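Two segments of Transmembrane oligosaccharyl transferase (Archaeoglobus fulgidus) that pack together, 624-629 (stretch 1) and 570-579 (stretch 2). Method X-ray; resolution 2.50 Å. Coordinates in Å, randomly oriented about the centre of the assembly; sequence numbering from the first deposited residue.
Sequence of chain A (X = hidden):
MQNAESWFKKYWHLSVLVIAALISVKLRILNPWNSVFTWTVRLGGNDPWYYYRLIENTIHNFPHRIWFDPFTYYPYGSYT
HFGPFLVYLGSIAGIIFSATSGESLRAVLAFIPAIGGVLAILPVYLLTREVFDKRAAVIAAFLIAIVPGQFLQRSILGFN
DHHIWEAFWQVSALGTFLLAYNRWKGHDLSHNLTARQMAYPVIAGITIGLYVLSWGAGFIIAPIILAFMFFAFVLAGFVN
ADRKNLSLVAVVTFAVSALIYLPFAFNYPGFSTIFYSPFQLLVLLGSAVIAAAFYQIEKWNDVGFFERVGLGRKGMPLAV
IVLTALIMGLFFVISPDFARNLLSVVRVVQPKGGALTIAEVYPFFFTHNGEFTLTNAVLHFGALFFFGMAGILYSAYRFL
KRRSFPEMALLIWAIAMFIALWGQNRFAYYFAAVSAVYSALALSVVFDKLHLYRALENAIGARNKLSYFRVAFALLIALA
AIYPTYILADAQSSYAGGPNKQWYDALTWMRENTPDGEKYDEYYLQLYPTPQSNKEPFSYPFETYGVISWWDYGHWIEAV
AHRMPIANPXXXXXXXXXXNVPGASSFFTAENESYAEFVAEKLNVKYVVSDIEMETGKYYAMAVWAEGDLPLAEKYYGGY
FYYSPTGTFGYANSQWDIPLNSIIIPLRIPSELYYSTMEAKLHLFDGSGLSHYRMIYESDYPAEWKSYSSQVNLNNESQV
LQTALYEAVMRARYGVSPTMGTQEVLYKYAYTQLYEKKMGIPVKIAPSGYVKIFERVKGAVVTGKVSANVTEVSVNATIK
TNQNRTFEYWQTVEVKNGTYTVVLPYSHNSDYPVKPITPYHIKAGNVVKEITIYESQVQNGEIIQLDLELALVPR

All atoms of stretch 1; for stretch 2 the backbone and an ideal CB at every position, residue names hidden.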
# COMPACT_ATOMS: atom_id res chain seq x y z
N VAL A 624 -13.53 -12.48 1.05
CA VAL A 624 -14.20 -11.46 1.88
C VAL A 624 -14.73 -10.30 1.04
O VAL A 624 -15.91 -10.00 1.10
CB VAL A 624 -13.33 -10.96 3.04
CG1 VAL A 624 -14.07 -9.86 3.85
CG2 VAL A 624 -12.96 -12.12 3.95
N TRP A 625 -13.87 -9.69 0.23
CA TRP A 625 -14.32 -8.61 -0.66
C TRP A 625 -15.46 -9.04 -1.59
O TRP A 625 -16.41 -8.29 -1.82
CB TRP A 625 -13.15 -8.09 -1.52
CG TRP A 625 -12.19 -7.15 -0.83
CD1 TRP A 625 -11.02 -7.48 -0.20
CD2 TRP A 625 -12.31 -5.72 -0.73
NE1 TRP A 625 -10.41 -6.35 0.29
CE2 TRP A 625 -11.17 -5.26 -0.02
CE3 TRP A 625 -13.25 -4.78 -1.17
CZ2 TRP A 625 -10.96 -3.89 0.27
CZ3 TRP A 625 -13.04 -3.43 -0.89
CH2 TRP A 625 -11.91 -3.00 -0.18
N ALA A 626 -15.34 -10.26 -2.14
CA ALA A 626 -16.31 -10.75 -3.11
C ALA A 626 -17.67 -10.96 -2.45
O ALA A 626 -18.70 -10.65 -3.04
CB ALA A 626 -15.83 -12.07 -3.78
N GLU A 627 -17.65 -11.50 -1.24
CA GLU A 627 -18.87 -11.92 -0.56
C GLU A 627 -19.51 -10.83 0.29
O GLU A 627 -20.73 -10.82 0.44
CB GLU A 627 -18.61 -13.15 0.32
CG GLU A 627 -18.09 -14.37 -0.44
CD GLU A 627 -19.10 -14.95 -1.39
OE1 GLU A 627 -20.30 -14.67 -1.21
OE2 GLU A 627 -18.70 -15.69 -2.32
N GLY A 628 -18.71 -9.93 0.85
CA GLY A 628 -19.23 -8.85 1.67
C GLY A 628 -18.92 -8.96 3.16
O GLY A 628 -19.02 -7.97 3.89
N ASP A 629 -18.56 -10.15 3.63
CA ASP A 629 -18.22 -10.33 5.04
C ASP A 629 -17.38 -11.57 5.30
O ASP A 629 -17.12 -12.37 4.40
CB ASP A 629 -19.49 -10.35 5.92
CG ASP A 629 -20.42 -11.52 5.62
OD1 ASP A 629 -19.95 -12.64 5.29
OD2 ASP A 629 -21.65 -11.32 5.71
N UNK A 570 -4.95 1.59 -4.58
CA UNK A 570 -5.92 2.53 -3.99
C UNK A 570 -7.25 1.83 -3.76
O UNK A 570 -8.24 2.50 -3.45
CB UNK A 570 -6.12 3.75 -4.89
N UNK A 571 -7.27 0.51 -3.96
CA UNK A 571 -8.46 -0.34 -3.83
C UNK A 571 -9.57 -0.05 -4.84
O UNK A 571 -10.74 -0.32 -4.58
CB UNK A 571 -9.03 -0.19 -2.42
N UNK A 572 -9.18 0.47 -6.01
CA UNK A 572 -10.08 0.56 -7.16
C UNK A 572 -10.12 -0.79 -7.90
O UNK A 572 -9.13 -1.52 -7.93
CB UNK A 572 -9.64 1.68 -8.10
N UNK A 573 -11.27 -1.11 -8.51
CA UNK A 573 -11.37 -2.28 -9.38
C UNK A 573 -11.45 -3.63 -8.69
O UNK A 573 -11.30 -4.68 -9.33
CB UNK A 573 -10.16 -2.30 -10.32
N UNK A 574 -11.69 -3.64 -7.38
CA UNK A 574 -11.87 -4.90 -6.66
C UNK A 574 -13.22 -5.56 -7.01
O UNK A 574 -13.31 -6.79 -7.09
CB UNK A 574 -11.78 -4.66 -5.15
N UNK A 575 -14.26 -4.75 -7.21
CA UNK A 575 -15.59 -5.27 -7.49
C UNK A 575 -16.16 -6.15 -6.37
O UNK A 575 -15.72 -6.05 -5.22
CB UNK A 575 -15.55 -6.07 -8.79
N UNK A 576 -17.14 -6.99 -6.69
CA UNK A 576 -17.74 -7.92 -5.72
C UNK A 576 -18.77 -8.83 -6.37
O UNK A 576 -19.23 -8.55 -7.48
CB UNK A 576 -18.39 -7.14 -4.57
N UNK A 577 -19.18 -9.89 -5.67
CA UNK A 577 -20.21 -10.79 -6.20
C UNK A 577 -21.62 -10.45 -5.75
O UNK A 577 -22.57 -10.62 -6.52
CB UNK A 577 -19.89 -12.23 -5.79
N UNK A 578 -21.77 -9.95 -4.53
CA UNK A 578 -23.11 -9.66 -4.00
C UNK A 578 -23.88 -8.57 -4.77
O UNK A 578 -25.10 -8.64 -4.89
CB UNK A 578 -22.99 -9.24 -2.53
N UNK A 579 -23.17 -7.57 -5.31
CA UNK A 579 -23.81 -6.56 -6.18
C UNK A 579 -23.41 -6.70 -7.65
O UNK A 579 -23.62 -5.79 -8.46
CB UNK A 579 -23.45 -5.15 -5.69

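Stretch 1 offers the last turn of a helix and the exit from it: the broad ring of Trp 625, the carbonyls of Trp 625, Ala 626 and Glu 627 at the helix end, the carboxylate of Glu 627 and the bare backbone of Gly 628. Stretch 2 is irregular, so each of its positions has to be read by itself.

At position 570 the ideal CB has nothing of stretch 1 within 5.5 Å, and this contact sets no rule; the deposited residue is Phe 570.

Position 571 points toward stretch 1, its ideal CB 4.6 Å from Trp 625 CH2. The indole offers its rim here, so a medium or long side chain, apolar or polar, could lie along it, and the left-handed backbone (phi 65°, psi 27°) would favour asparagine or glycine. The residue is Gln 571, extended at chi2 (t), and its OE1 sits near the plane of the ring, 3.7 Å from Trp 625 CH2.

Positions 572 and 573 are out of reach. The first is Ala 572. The second has a positive phi of 76°, which favours glycine without any help from the partner, and it is Gly 573.

Position 574 turns back toward the indole, with its ideal CB 4.2 Å from Trp 625 CE3. A flat aromatic face calls for an aliphatic side chain such as leucine, isoleucine, valine or methionine. Ile 574 fills the place: its CD1 stands 3.5 Å from the centroid of the six-membered ring of Trp 625, only 6° off the ring normal, a CH-pi contact, while its CG2 comes within 3.6 Å of Trp 625 CE3.

At position 575 the CA-to-CB direction is away from stretch 1, and phi of 61° with psi of -160° favours glycine; Gly 575 is found.

Position 576 points sideways, its ideal CB 3.6 Å from Trp 625 O. The backbone passes close to the helix here, the CA atoms of this position and Ala 626 being 4.1 Å apart, but the partner asks little of the side-chain end. Small or polar residues would serve. Asn 576 leads its end away from stretch 1, and its OD1 accepts a hydrogen bond from the backbone N of position 579 at 2.8 Å.

Position 577 faces an acceptor and a charge. Its backbone N donates to Ala 626 O at 2.8 Å, a bond open to any residue but proline, while the carboxylate of Glu 627 lies beyond its CB and invites lysine or arginine. Lys 577 answers with a salt bridge, NZ to Glu 627 OE2 at 2.7 Å.

Position 578 points toward the helix end, and its N makes a weak hydrogen bond to Ala 626 O at 3.5 Å. A side chain long enough to pass the helix end would suit, aromatic or long aliphatic. Tyr 578 runs alongside it, with CD1 3.3 Å from Glu 627 O and CE1 3.6 Å from Gly 628 CA, and with Trp 625 O at the ring edge.

Position 579 points sideways and meets nothing of stretch 1; it is Asn 579.

Stretch 2 (570-579) FQAGIGNKYN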
# COMPACT_ATOMS: atom_id res chain seq x y z
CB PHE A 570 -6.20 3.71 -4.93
CG PHE A 570 -4.97 4.38 -5.44
CD1 PHE A 570 -3.95 4.74 -4.58
CD2 PHE A 570 -4.81 4.61 -6.79
CE1 PHE A 570 -2.80 5.33 -5.06
CE2 PHE A 570 -3.65 5.19 -7.28
CZ PHE A 570 -2.65 5.55 -6.41
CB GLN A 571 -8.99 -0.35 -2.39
CG GLN A 571 -7.96 -0.92 -1.38
CD GLN A 571 -8.39 -0.77 0.08
OE1 GLN A 571 -9.46 -0.24 0.38
NE2 GLN A 571 -7.56 -1.25 0.98
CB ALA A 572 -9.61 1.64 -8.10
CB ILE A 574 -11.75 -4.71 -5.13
CG1 ILE A 574 -10.32 -4.32 -4.75
CG2 ILE A 574 -12.18 -5.97 -4.38
CD1 ILE A 574 -10.18 -3.70 -3.34
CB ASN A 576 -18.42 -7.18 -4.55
CG ASN A 576 -19.54 -6.25 -5.01
OD1 ASN A 576 -20.53 -6.68 -5.63
ND2 ASN A 576 -19.38 -4.97 -4.72
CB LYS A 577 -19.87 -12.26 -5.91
CG LYS A 577 -19.04 -12.91 -7.00
CD LYS A 577 -18.18 -14.07 -6.51
CE LYS A 577 -18.93 -14.93 -5.51
NZ LYS A 577 -18.02 -15.96 -4.93
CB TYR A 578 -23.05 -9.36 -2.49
CG TYR A 578 -22.20 -8.16 -2.14
CD1 TYR A 578 -20.86 -8.31 -1.77
CD2 TYR A 578 -22.74 -6.88 -2.16
CE1 TYR A 578 -20.08 -7.21 -1.45
CE2 TYR A 578 -21.96 -5.77 -1.84
CZ TYR A 578 -20.64 -5.95 -1.48
OH TYR A 578 -19.88 -4.85 -1.17
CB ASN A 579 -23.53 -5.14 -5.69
CG ASN A 579 -24.35 -4.77 -4.46
OD1 ASN A 579 -25.45 -5.28 -4.26
ND2 ASN A 579 -23.80 -3.89 -3.63
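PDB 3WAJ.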